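Local structure of citrate synthase (Pyrobaculum aerophilum, 2IBP) at residues Y51-L56 / Y295-K300; A267-I272 / A323-Q328; E329-P334 / K340-V345. The protein probably catalyses the condensation of oxaloacetate with acetyl-CoA and water to give citrate and CoA, a step of the tricarboxylic acid cycle. All blocks are in the same frame, centred on the assembly; numbering follows the deposited sequence.

The three contacts lie in the helical body of citrate synthase and touch one another. Contacts 2 and 3 are neighbours, their centres about 11 Å apart, and both use helix 319-332: Ala325 and Ile326 serve the first, Val330 and Leu331 the second. Contact 1 lies about 17 Å from contact 3, centre to centre, and Asp296 OD2 links them by accepting from Val345 N at 2.9 Å. Tyr295 OH is 2.5 Å from Glu327 OE2, probably a hydrogen bond between contacts 1 and 2. His289, a predicted active-site residue, has its side chain about 8 Å from that of Pro297 and about 7 Å from that of Tyr342.

Contact 1: Y51-L56 / Y295-K300; sequences YRIEEL and YDPRAK
Pro297 CB is the point where the two helix starts meet: Ile53 CG2 lies 3.9 Å from it and Glu54 OE2 lies 3.4 Å from the same carbon. The CG2 methyl meets the ring at its CB, the isoleucine and proline side chains crossing at about a right angle. With CG1 anti to the backbone N (chi1 -163°), CG2 takes the position between the backbone N and the carbonyl carbon and becomes the branch that touches. Ile53 and Pro297 are both buried, and together they form the packed, apolar patch of the contact.

Glu54 makes the other edge, which is polar, partly exposed and bridged by water. Its chain bends at chi2 (80°), bringing the carboxylate back beside the proline. A water donates to Glu54 OE2 at 2.8 Å and to Pro297 O at 2.9 Å, joining two acceptors where the segments make no direct hydrogen bond. In one of the two modelled conformers of Arg52, NE makes a salt bridge to Glu54 OE1 whose hydrogen bond is weak, so this link is doubtful.

Behind the proline, Asp296 is the N-cap of helix 297-313. Its OD1 takes two donors: Arg298 N from above the carboxylate plane, and Arg298 NE on the syn lone pair, nearly straight at 174°. Arg298 NH2 reaches Asp296 OD2 at 2.8 Å, completing a side-on, two-nitrogen grip that fixes the rotation of the carboxylate.

The contact thus sets the first turn of helix 53-59, which follows strand 51-52, outermost in this chain's three-stranded antiparallel sheet, against the first turn of helix 297-313. Ile53 also packs on Tyr48 of strand 45-48 and on Ile209 and Leu210 of helix 198-210, while Tyr51 packs on Leu401 of the second subunit.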
# COMPACT_ATOMS: atom_id res chain seq x y z
N TYR A 51 -20.58 -14.77 14.22
CA TYR A 51 -21.42 -15.73 13.49
C TYR A 51 -20.63 -16.71 12.65
O TYR A 51 -19.75 -16.31 11.89
CB TYR A 51 -22.39 -14.99 12.57
CG TYR A 51 -23.37 -14.13 13.31
CD1 TYR A 51 -24.58 -14.65 13.73
CD2 TYR A 51 -23.07 -12.82 13.63
CE1 TYR A 51 -25.49 -13.87 14.42
CE2 TYR A 51 -23.97 -12.03 14.32
CZ TYR A 51 -25.17 -12.57 14.72
OH TYR A 51 -26.08 -11.81 15.41
N ARG A 52 -20.94 -18.00 12.75
CA ARG A 52 -20.25 -19.00 11.95
C ARG A 52 -20.53 -18.81 10.47
O ARG A 52 -21.65 -18.50 10.06
CB ARG A 52 -20.65 -20.42 12.37
CG ARG A 52 -20.15 -20.80 13.74
CD ARG A 52 -20.34 -22.27 14.04
NE ARG A 52 -19.60 -23.12 13.11
CZ ARG A 52 -19.56 -24.45 13.19
NH1 ARG A 52 -18.88 -25.13 12.28
NH2 ARG A 52 -20.20 -25.09 14.16
N ILE A 53 -19.49 -19.00 9.65
CA ILE A 53 -19.63 -18.85 8.22
C ILE A 53 -20.70 -19.77 7.63
O ILE A 53 -21.40 -19.36 6.70
CB ILE A 53 -18.29 -19.04 7.47
CG1 ILE A 53 -18.38 -18.47 6.05
CG2 ILE A 53 -17.87 -20.51 7.48
CD1 ILE A 53 -18.58 -16.98 6.01
N GLU A 54 -20.84 -20.98 8.16
CA GLU A 54 -21.88 -21.89 7.66
C GLU A 54 -23.27 -21.25 7.76
O GLU A 54 -24.09 -21.35 6.84
CB GLU A 54 -21.92 -23.21 8.43
CG GLU A 54 -20.76 -24.11 8.20
CD GLU A 54 -19.53 -23.72 8.98
OE1 GLU A 54 -19.62 -22.83 9.87
OE2 GLU A 54 -18.49 -24.36 8.73
N GLU A 55 -23.54 -20.61 8.89
CA GLU A 55 -24.85 -19.99 9.12
C GLU A 55 -25.06 -18.82 8.17
O GLU A 55 -26.14 -18.64 7.62
CB GLU A 55 -24.96 -19.52 10.56
CG GLU A 55 -24.85 -20.62 11.59
CD GLU A 55 -25.96 -21.65 11.45
OE1 GLU A 55 -27.06 -21.29 10.95
OE2 GLU A 55 -25.74 -22.81 11.86
N LEU A 56 -24.02 -18.01 7.97
CA LEU A 56 -24.13 -16.87 7.08
C LEU A 56 -24.27 -17.31 5.63
O LEU A 56 -25.08 -16.75 4.89
CB LEU A 56 -22.92 -15.96 7.24
CG LEU A 56 -22.75 -15.36 8.63
CD1 LEU A 56 -21.44 -14.54 8.74
CD2 LEU A 56 -23.97 -14.48 8.99
N TYR A 295 -10.61 -29.37 7.12
CA TYR A 295 -11.20 -28.95 5.87
C TYR A 295 -11.61 -27.48 6.05
O TYR A 295 -12.16 -27.09 7.08
CB TYR A 295 -12.42 -29.82 5.54
CG TYR A 295 -12.69 -29.98 4.07
CD1 TYR A 295 -13.22 -28.94 3.32
CD2 TYR A 295 -12.48 -31.20 3.44
CE1 TYR A 295 -13.48 -29.08 1.97
CE2 TYR A 295 -12.78 -31.37 2.10
CZ TYR A 295 -13.24 -30.30 1.36
OH TYR A 295 -13.52 -30.47 0.04
N ASP A 296 -11.20 -26.65 5.10
CA ASP A 296 -11.54 -25.23 5.10
C ASP A 296 -13.07 -25.18 5.03
O ASP A 296 -13.67 -25.71 4.10
CB ASP A 296 -10.89 -24.61 3.87
CG ASP A 296 -11.16 -23.13 3.68
OD1 ASP A 296 -12.13 -22.60 4.27
OD2 ASP A 296 -10.41 -22.53 2.88
N PRO A 297 -13.71 -24.49 5.99
CA PRO A 297 -15.17 -24.46 5.97
C PRO A 297 -15.72 -23.79 4.72
O PRO A 297 -16.83 -24.12 4.27
CB PRO A 297 -15.53 -23.66 7.22
CG PRO A 297 -14.31 -22.86 7.54
CD PRO A 297 -13.15 -23.68 7.09
N ARG A 298 -14.97 -22.83 4.20
CA ARG A 298 -15.39 -22.13 3.01
C ARG A 298 -15.34 -23.10 1.84
O ARG A 298 -16.16 -23.02 0.92
CB ARG A 298 -14.46 -20.96 2.74
CG ARG A 298 -14.43 -19.94 3.87
CD ARG A 298 -13.32 -18.96 3.66
NE ARG A 298 -12.04 -19.65 3.64
CZ ARG A 298 -10.89 -19.08 3.30
NH1 ARG A 298 -10.86 -17.79 2.99
NH2 ARG A 298 -9.80 -19.81 3.23
N ALA A 299 -14.37 -24.01 1.87
CA ALA A 299 -14.21 -24.98 0.78
C ALA A 299 -15.36 -25.97 0.75
O ALA A 299 -15.89 -26.29 -0.32
CB ALA A 299 -12.86 -25.70 0.91
N LYS A 300 -15.77 -26.41 1.93
CA LYS A 300 -16.86 -27.39 2.06
C LYS A 300 -18.14 -26.81 1.46
O LYS A 300 -18.84 -27.46 0.67
CB LYS A 300 -17.07 -27.75 3.53
CG LYS A 300 -18.08 -28.85 3.75
CD LYS A 300 -18.01 -29.43 5.16
CE LYS A 300 -16.69 -30.17 5.41
NZ LYS A 300 -16.55 -30.67 6.81
O HOH W 1 -18.30 -25.58 6.23

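Contact 2: A267-I272 / A323-Q328; sequences AKAKEI and ASAIEQ
Ala269 and Ile326 bring the two backbones to within 4.7 Å, CA to CA, a very close approach for helical segments. Segment 267-272 leads into helix 269-276, while 323-328 lies wholly within helix 319-332. Regular backbone bonds run through both, such as Ile272 N to Lys268 O and Glu327 N to Ala323 O, and no hydrogen bond passes between them.

The side chain at the closest point is Ala269's single methyl. Its CB points at the other helix and comes up against main chain as much as side chain: it lies 3.5 Å from both Ala325 C and Ala325 O, and 3.6 Å from Ile326 N. The methyl therefore sits over the peptide that joins these two residues. Ala325 answers with its own methyl, CB to CB at 3.5 Å, a tight meeting of two single carbons.

Ile326 adds a second apolar contact. Its CG1 stands 4.0 Å from Ala269 CB and 4.2 Å from Ala269 CA, and the first torsion (chi1 -69°) makes this the branch that meets the alanine. Ile272, three residues on from Ala269, also points at helix 319-332, but stops short of close contact.

This is plain helix packing, away from the annotated sites. Helix 252-263 covers part of the junction, Ile326 resting on its Tyr260 and Ile263 and Ile272 on Ile263. Pro266 lies against Ala325 just before helix 269-276, and the following turn of helix 319-332 extends the interface through Glu329, which packs on Ala269 and Lys270.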
# COMPACT_ATOMS: atom_id res chain seq x y z
N ALA A 267 -9.04 -40.39 -13.61
CA ALA A 267 -8.32 -41.65 -13.38
C ALA A 267 -6.91 -41.43 -12.81
O ALA A 267 -6.35 -42.33 -12.16
CB ALA A 267 -8.23 -42.43 -14.69
N LYS A 268 -6.34 -40.25 -13.05
CA LYS A 268 -5.01 -39.93 -12.56
C LYS A 268 -4.98 -39.48 -11.10
O LYS A 268 -3.90 -39.33 -10.52
CB LYS A 268 -4.39 -38.84 -13.40
CG LYS A 268 -4.04 -39.21 -14.82
CD LYS A 268 -3.55 -37.96 -15.49
CE LYS A 268 -3.15 -38.13 -16.92
NZ LYS A 268 -2.78 -36.78 -17.47
N ALA A 269 -6.14 -39.30 -10.49
CA ALA A 269 -6.20 -38.81 -9.12
C ALA A 269 -5.32 -39.59 -8.14
O ALA A 269 -4.54 -39.01 -7.37
CB ALA A 269 -7.64 -38.77 -8.64
N LYS A 270 -5.41 -40.91 -8.17
CA LYS A 270 -4.65 -41.71 -7.23
C LYS A 270 -3.14 -41.53 -7.40
O LYS A 270 -2.43 -41.33 -6.42
CB LYS A 270 -5.04 -43.19 -7.32
CG LYS A 270 -4.53 -44.00 -6.15
CD LYS A 270 -5.22 -45.36 -6.07
CE LYS A 270 -4.75 -46.16 -4.85
NZ LYS A 270 -5.49 -47.45 -4.72
N GLU A 271 -2.66 -41.56 -8.63
CA GLU A 271 -1.22 -41.43 -8.85
C GLU A 271 -0.73 -40.02 -8.52
O GLU A 271 0.38 -39.84 -8.01
CB GLU A 271 -0.83 -41.86 -10.27
CG GLU A 271 -1.24 -40.91 -11.36
CD GLU A 271 -1.36 -41.58 -12.72
OE1 GLU A 271 -2.07 -42.61 -12.80
OE2 GLU A 271 -0.87 -40.99 -13.72
N ILE A 272 -1.56 -39.02 -8.80
CA ILE A 272 -1.20 -37.63 -8.50
C ILE A 272 -1.08 -37.41 -7.00
O ILE A 272 -0.13 -36.80 -6.52
CB ILE A 272 -2.26 -36.65 -9.08
CG1 ILE A 272 -2.22 -36.67 -10.60
CG2 ILE A 272 -1.97 -35.22 -8.62
CD1 ILE A 272 -3.43 -36.01 -11.22
N ALA A 323 -11.42 -32.58 -9.85
CA ALA A 323 -11.24 -32.08 -8.50
C ALA A 323 -11.82 -33.03 -7.46
O ALA A 323 -11.20 -33.32 -6.44
CB ALA A 323 -11.86 -30.70 -8.36
N SER A 324 -13.02 -33.57 -7.72
CA SER A 324 -13.64 -34.52 -6.80
C SER A 324 -12.82 -35.80 -6.60
O SER A 324 -12.66 -36.29 -5.49
CB SER A 324 -15.04 -34.90 -7.30
OG SER A 324 -15.91 -33.79 -7.19
N ALA A 325 -12.27 -36.32 -7.70
CA ALA A 325 -11.44 -37.52 -7.65
C ALA A 325 -10.20 -37.29 -6.79
O ALA A 325 -9.84 -38.12 -5.96
CB ALA A 325 -11.06 -37.95 -9.05
N ILE A 326 -9.57 -36.15 -7.01
CA ILE A 326 -8.40 -35.78 -6.25
C ILE A 326 -8.75 -35.59 -4.79
O ILE A 326 -8.06 -36.09 -3.90
CB ILE A 326 -7.77 -34.52 -6.83
CG1 ILE A 326 -7.18 -34.83 -8.22
CG2 ILE A 326 -6.69 -33.96 -5.89
CD1 ILE A 326 -6.68 -33.63 -8.95
N GLU A 327 -9.84 -34.88 -4.54
CA GLU A 327 -10.28 -34.66 -3.17
C GLU A 327 -10.48 -35.98 -2.42
O GLU A 327 -10.01 -36.13 -1.30
CB GLU A 327 -11.59 -33.86 -3.14
CG GLU A 327 -11.99 -33.48 -1.74
CD GLU A 327 -13.47 -33.60 -1.49
OE1 GLU A 327 -14.09 -34.54 -2.03
OE2 GLU A 327 -13.99 -32.84 -0.65
N GLN A 328 -11.18 -36.92 -3.04
CA GLN A 328 -11.44 -38.21 -2.41
C GLN A 328 -10.15 -38.94 -2.04
O GLN A 328 -10.01 -39.45 -0.92
CB GLN A 328 -12.32 -39.06 -3.32
CG GLN A 328 -13.72 -38.48 -3.46
CD GLN A 328 -14.52 -39.07 -4.61
OE1 GLN A 328 -15.57 -38.54 -4.98
NE2 GLN A 328 -14.01 -40.14 -5.20

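Contact 3: E329-P334 / K340-V345; sequences EVLSHP and KLYPNV
The last turn of helix 319-332 is covered here by the irregular chain that returns after the short helix 334-338, with Leu331 pressed against Tyr342 and Pro343. Leu331 CD2 does the work on the helix side: it is 4.0 Å from Tyr342 CD2 and 4.1 Å from Pro343 CD, one methyl touching both the tyrosine ring and the proline. The leucine chain leaves beside the backbone N, with CG anti to the carbonyl carbon (chi1 -64°), a torsion that brings its end nearer to the loop than its first bond would suggest. It crosses the tyrosine side chain at about a right angle and meets the ring obliquely.

Val330 sits deeper and points at the loop. Its CG1 lies 3.9 Å from Leu341 O and is also within 4.4 Å of Pro343 CD, so an apolar branch sits beside a carbonyl oxygen. Leu341 O accepts a hydrogen bond from a water at 2.7 Å, and the same water donates, weakly, to Val330 O at 3.3 Å, bridging the two main chains where they do not bond to each other. This water also lies over one face of the Tyr342 ring, offset toward its rim.

The turn back is made by a Schellman motif that ends helix 334-338. Lys340 is its C-prime residue, with positive phi (56°), while Leu341 N bonds to Phe336 O and Lys340 N to Gln337 O. Leu341 then lies against Tyr335 and Phe336, and Val330 touches Phe336 as well as Val273 of helix 269-276. Farther along, Tyr342 bonds through its backbone to Gly288, next to the predicted active-site residue His289, and Asn344 OD1 accepts from the backbone N of Asp346, also predicted to be catalytic.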
# COMPACT_ATOMS: atom_id res chain seq x y z
N GLU A 329 -9.16 -38.87 -2.92
CA GLU A 329 -7.88 -39.51 -2.67
C GLU A 329 -7.15 -38.82 -1.53
O GLU A 329 -6.62 -39.49 -0.63
CB GLU A 329 -7.03 -39.54 -3.94
CG GLU A 329 -7.62 -40.44 -5.03
CD GLU A 329 -7.75 -41.90 -4.59
OE1 GLU A 329 -6.95 -42.36 -3.75
OE2 GLU A 329 -8.63 -42.60 -5.13
N VAL A 330 -7.18 -37.49 -1.53
CA VAL A 330 -6.54 -36.73 -0.46
C VAL A 330 -7.15 -37.08 0.91
O VAL A 330 -6.43 -37.28 1.89
CB VAL A 330 -6.66 -35.21 -0.69
CG1 VAL A 330 -6.40 -34.44 0.62
CG2 VAL A 330 -5.73 -34.77 -1.80
N LEU A 331 -8.48 -37.19 0.95
CA LEU A 331 -9.17 -37.47 2.21
C LEU A 331 -9.01 -38.91 2.71
O LEU A 331 -9.16 -39.17 3.91
CB LEU A 331 -10.66 -37.13 2.07
CG LEU A 331 -11.01 -35.67 1.81
CD1 LEU A 331 -12.52 -35.51 1.64
CD2 LEU A 331 -10.51 -34.78 2.94
N SER A 332 -8.70 -39.83 1.81
CA SER A 332 -8.55 -41.25 2.17
C SER A 332 -7.10 -41.67 2.37
O SER A 332 -6.83 -42.77 2.83
CB SER A 332 -9.18 -42.13 1.09
OG SER A 332 -8.49 -42.01 -0.14
N HIS A 333 -6.17 -40.80 2.00
CA HIS A 333 -4.75 -41.11 2.11
C HIS A 333 -4.30 -40.72 3.51
O HIS A 333 -4.34 -39.54 3.86
CB HIS A 333 -3.95 -40.32 1.07
CG HIS A 333 -2.60 -40.89 0.77
ND1 HIS A 333 -2.27 -41.37 -0.48
CD2 HIS A 333 -1.53 -41.11 1.56
CE1 HIS A 333 -1.03 -41.82 -0.46
NE2 HIS A 333 -0.56 -41.68 0.77
N PRO A 334 -3.81 -41.69 4.30
CA PRO A 334 -3.43 -41.44 5.69
C PRO A 334 -2.44 -40.28 5.84
O PRO A 334 -2.55 -39.48 6.76
CB PRO A 334 -2.77 -42.76 6.13
CG PRO A 334 -2.38 -43.44 4.85
CD PRO A 334 -3.43 -43.05 3.86
N LYS A 340 -2.56 -33.12 8.58
CA LYS A 340 -3.63 -32.11 8.60
C LYS A 340 -3.67 -31.30 7.31
O LYS A 340 -3.87 -30.08 7.33
CB LYS A 340 -3.46 -31.18 9.81
CG LYS A 340 -3.40 -31.89 11.16
CD LYS A 340 -4.70 -32.62 11.47
CE LYS A 340 -4.67 -33.25 12.85
NZ LYS A 340 -3.63 -34.32 12.96
N LEU A 341 -3.49 -31.99 6.19
CA LEU A 341 -3.53 -31.36 4.88
C LEU A 341 -4.88 -31.65 4.25
O LEU A 341 -5.19 -32.78 3.90
CB LEU A 341 -2.40 -31.90 4.00
CG LEU A 341 -0.99 -31.71 4.56
CD1 LEU A 341 0.03 -32.46 3.72
CD2 LEU A 341 -0.66 -30.23 4.67
N TYR A 342 -5.71 -30.62 4.15
CA TYR A 342 -7.04 -30.74 3.58
C TYR A 342 -7.24 -29.74 2.46
O TYR A 342 -6.56 -28.71 2.40
CB TYR A 342 -8.11 -30.45 4.64
CG TYR A 342 -8.11 -31.41 5.80
CD1 TYR A 342 -7.21 -31.27 6.85
CD2 TYR A 342 -9.00 -32.47 5.84
CE1 TYR A 342 -7.20 -32.15 7.90
CE2 TYR A 342 -8.99 -33.37 6.89
CZ TYR A 342 -8.09 -33.20 7.92
OH TYR A 342 -8.10 -34.08 8.97
N PRO A 343 -8.28 -29.97 1.63
CA PRO A 343 -8.57 -28.96 0.64
C PRO A 343 -8.93 -27.63 1.28
O PRO A 343 -9.53 -27.58 2.39
CB PRO A 343 -9.78 -29.53 -0.11
CG PRO A 343 -9.69 -31.01 0.09
CD PRO A 343 -9.15 -31.14 1.50
N ASN A 344 -8.49 -26.57 0.64
CA ASN A 344 -8.89 -25.23 1.03
C ASN A 344 -9.77 -24.65 -0.08
O ASN A 344 -10.00 -25.28 -1.11
CB ASN A 344 -7.68 -24.37 1.39
CG ASN A 344 -6.81 -24.04 0.20
OD1 ASN A 344 -7.31 -23.63 -0.85
ND2 ASN A 344 -5.50 -24.13 0.39
N VAL A 345 -10.34 -23.47 0.15
CA VAL A 345 -11.32 -22.94 -0.80
C VAL A 345 -10.78 -22.84 -2.23
O VAL A 345 -11.53 -23.03 -3.20
CB VAL A 345 -11.89 -21.60 -0.30
CG1 VAL A 345 -10.83 -20.52 -0.40
CG2 VAL A 345 -13.16 -21.24 -1.09
O HOH W 2 -6.83 -34.89 4.20